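Local atomic coordinates of CPXV203 protein (Cowpox virus, PDB entry 4HKJ), a protein that probably helps the virus evade T cells by binding MHC class I molecules and retaining them inside the infected cell. Residues K31-R39 / K182-D190. Sequence-based numbering, arbitrary orientation.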
# COMPACT_ATOMS: atom_id res chain seq x y z
N LYS D 31 4.34 23.37 -3.27
CA LYS D 31 3.58 24.02 -4.33
C LYS D 31 3.71 23.28 -5.66
O LYS D 31 4.79 22.83 -6.03
CB LYS D 31 4.03 25.47 -4.50
CG LYS D 31 3.24 26.25 -5.54
CD LYS D 31 3.71 27.69 -5.63
CE LYS D 31 2.93 28.46 -6.68
NZ LYS D 31 3.38 29.88 -6.77
N ARG D 32 2.59 23.15 -6.37
CA ARG D 32 2.58 22.52 -7.69
C ARG D 32 3.27 23.42 -8.71
O ARG D 32 3.03 24.62 -8.75
CB ARG D 32 1.14 22.26 -8.13
CG ARG D 32 1.02 21.73 -9.55
CD ARG D 32 -0.43 21.42 -9.92
NE ARG D 32 -1.26 22.63 -9.95
CZ ARG D 32 -2.08 23.00 -8.98
NH1 ARG D 32 -2.19 22.26 -7.88
NH2 ARG D 32 -2.80 24.11 -9.10
N THR D 33 4.13 22.82 -9.52
CA THR D 33 4.86 23.58 -10.54
C THR D 33 5.36 22.69 -11.67
O THR D 33 5.26 21.47 -11.62
CB THR D 33 6.06 24.33 -9.93
OG1 THR D 33 6.66 25.17 -10.92
CG2 THR D 33 7.10 23.34 -9.41
N ASP D 34 5.90 23.33 -12.71
CA ASP D 34 6.54 22.61 -13.80
C ASP D 34 7.82 21.97 -13.29
O ASP D 34 8.38 22.40 -12.28
CB ASP D 34 6.87 23.57 -14.95
CG ASP D 34 5.63 24.25 -15.51
OD1 ASP D 34 4.70 24.55 -14.73
OD2 ASP D 34 5.59 24.48 -16.74
N CYS D 35 8.29 20.95 -13.99
CA CYS D 35 9.52 20.27 -13.59
C CYS D 35 10.59 20.33 -14.68
O CYS D 35 10.28 20.34 -15.87
CB CYS D 35 9.23 18.82 -13.19
SG CYS D 35 8.54 17.80 -14.50
N SER D 36 11.84 20.37 -14.25
CA SER D 36 12.97 20.40 -15.16
C SER D 36 13.81 19.13 -15.01
O SER D 36 13.69 18.43 -14.01
CB SER D 36 13.84 21.63 -14.90
OG SER D 36 13.11 22.83 -15.15
N VAL D 37 14.63 18.84 -16.01
CA VAL D 37 15.52 17.69 -15.95
C VAL D 37 16.78 17.93 -16.78
O VAL D 37 16.71 18.35 -17.94
CB VAL D 37 14.81 16.39 -16.41
CG1 VAL D 37 14.16 16.56 -17.77
CG2 VAL D 37 15.79 15.22 -16.41
N HIS D 38 17.94 17.67 -16.18
CA HIS D 38 19.21 17.90 -16.85
C HIS D 38 20.19 16.78 -16.55
O HIS D 38 20.16 16.19 -15.47
CB HIS D 38 19.81 19.24 -16.41
CG HIS D 38 18.84 20.37 -16.42
ND1 HIS D 38 18.64 21.17 -17.54
CD2 HIS D 38 18.02 20.85 -15.47
CE1 HIS D 38 17.73 22.08 -17.26
NE2 HIS D 38 17.34 21.92 -16.01
N ARG D 39 21.06 16.48 -17.51
CA ARG D 39 22.17 15.56 -17.28
C ARG D 39 23.42 16.37 -16.97
O ARG D 39 24.02 16.96 -17.87
CB ARG D 39 22.41 14.67 -18.49
CG ARG D 39 23.64 13.78 -18.36
CD ARG D 39 24.12 13.29 -19.72
NE ARG D 39 25.48 12.76 -19.65
CZ ARG D 39 26.57 13.50 -19.73
NH1 ARG D 39 26.47 14.82 -19.89
NH2 ARG D 39 27.77 12.94 -19.66
N LYS D 182 3.22 15.42 -15.89
CA LYS D 182 3.81 16.32 -16.87
C LYS D 182 5.28 15.98 -17.10
O LYS D 182 6.05 15.87 -16.15
CB LYS D 182 3.67 17.78 -16.43
CG LYS D 182 2.24 18.27 -16.37
CD LYS D 182 1.55 18.13 -17.72
CE LYS D 182 0.08 18.48 -17.63
NZ LYS D 182 -0.61 18.31 -18.94
N THR D 183 5.65 15.81 -18.36
CA THR D 183 7.02 15.46 -18.71
C THR D 183 7.97 16.61 -18.40
O THR D 183 7.75 17.75 -18.83
CB THR D 183 7.14 15.08 -20.20
OG1 THR D 183 6.22 14.03 -20.50
CG2 THR D 183 8.56 14.62 -20.52
N CYS D 184 9.03 16.32 -17.65
CA CYS D 184 10.01 17.33 -17.27
C CYS D 184 10.84 17.76 -18.47
O CYS D 184 11.22 16.95 -19.30
CB CYS D 184 10.91 16.80 -16.15
SG CYS D 184 10.02 16.41 -14.61
N THR D 185 11.12 19.06 -18.54
CA THR D 185 11.77 19.64 -19.71
C THR D 185 13.22 20.05 -19.45
O THR D 185 13.67 20.07 -18.30
CB THR D 185 11.00 20.86 -20.23
OG1 THR D 185 10.99 21.89 -19.23
CG2 THR D 185 9.57 20.48 -20.56
N ASN D 186 13.94 20.37 -20.52
CA ASN D 186 15.33 20.78 -20.43
C ASN D 186 15.45 22.30 -20.35
O ASN D 186 15.83 22.95 -21.32
CB ASN D 186 16.11 20.26 -21.64
CG ASN D 186 17.62 20.28 -21.42
OD1 ASN D 186 18.14 21.08 -20.65
ND2 ASN D 186 18.32 19.40 -22.12
N THR D 187 15.12 22.86 -19.19
CA THR D 187 15.20 24.30 -18.98
C THR D 187 15.50 24.62 -17.52
O THR D 187 15.25 23.81 -16.64
CB THR D 187 13.90 25.01 -19.39
OG1 THR D 187 14.04 26.43 -19.21
CG2 THR D 187 12.73 24.51 -18.55
N LYS D 188 16.04 25.81 -17.28
CA LYS D 188 16.38 26.23 -15.92
C LYS D 188 15.13 26.45 -15.06
O LYS D 188 14.00 26.38 -15.56
CB LYS D 188 17.22 27.51 -15.95
CG LYS D 188 18.64 27.31 -16.47
CD LYS D 188 19.45 28.59 -16.34
CE LYS D 188 20.87 28.41 -16.84
NZ LYS D 188 21.67 29.66 -16.69
N PHE D 189 15.34 26.70 -13.78
CA PHE D 189 14.24 26.90 -12.84
C PHE D 189 14.22 28.34 -12.34
O PHE D 189 15.13 29.12 -12.63
CB PHE D 189 14.35 25.92 -11.67
CG PHE D 189 13.02 25.40 -11.19
CD1 PHE D 189 12.27 24.55 -11.98
CD2 PHE D 189 12.54 25.75 -9.94
CE1 PHE D 189 11.05 24.06 -11.54
CE2 PHE D 189 11.32 25.26 -9.49
CZ PHE D 189 10.58 24.42 -10.29
N ASP D 190 13.19 28.69 -11.58
CA ASP D 190 13.03 30.07 -11.12
C ASP D 190 12.29 30.20 -9.79
O ASP D 190 12.73 30.94 -8.91
CB ASP D 190 12.32 30.90 -12.20
CG ASP D 190 11.07 30.23 -12.73
OD1 ASP D 190 10.98 28.99 -12.66
OD2 ASP D 190 10.17 30.95 -13.21
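F189 turns the edge of its ring to T33, D34 and S36, and its CZ meets CG2 of T33 at 3.7 Å. The two side chains come from opposite directions. The carbonyl oxygen of D34 and OG of S36 lie in the ring plane. F189 also touches E49 of strand 45-50.

The covalent link is the disulfide between C35 and C184, SG to SG 2.0 Å, with a torsion of -106° about the S-S bond. SG of C35 sits between its own N and carbonyl carbon (chi1 61°), which brings it across to C184. Next to the disulfide, CG1 of V37 packs on CB of C184 at 3.6 Å.

The backbones run the same way here and form a single parallel bridge, S36 with T185. N of T185 donates to O of C35 (3.1 Å), and N of V37 donates to O of T185 (2.8 Å).

Beyond the bridge, polar side chains of 36-38 grip the chain that follows. OG of S36 donates to O of T187 at 2.8 Å, from above the carbonyl plane. The H38 ring reaches the same oxygen through NE2 (2.9 Å). Its ND1 points to OD1 of N186, whose amide plane is turned 76° from the ring. Both histidine bonds are weak; if both form, the ring would probably be positively charged.

Outside the contact, the backbones of S36 and H38 hydrogen-bond to E49 and I47, and those of K182 and C184 to Q74 and T72. R32 makes a salt bridge to an acidic side chain of another protein's chain. The contact thus joins strand 36-38, at the edge of one sheet, to the chain just after strand 182-183, at the edge of the other. A disulfide and one parallel bridge tie the two sheets together at their edges in the beta-sandwich of the poxvirus T4-like family.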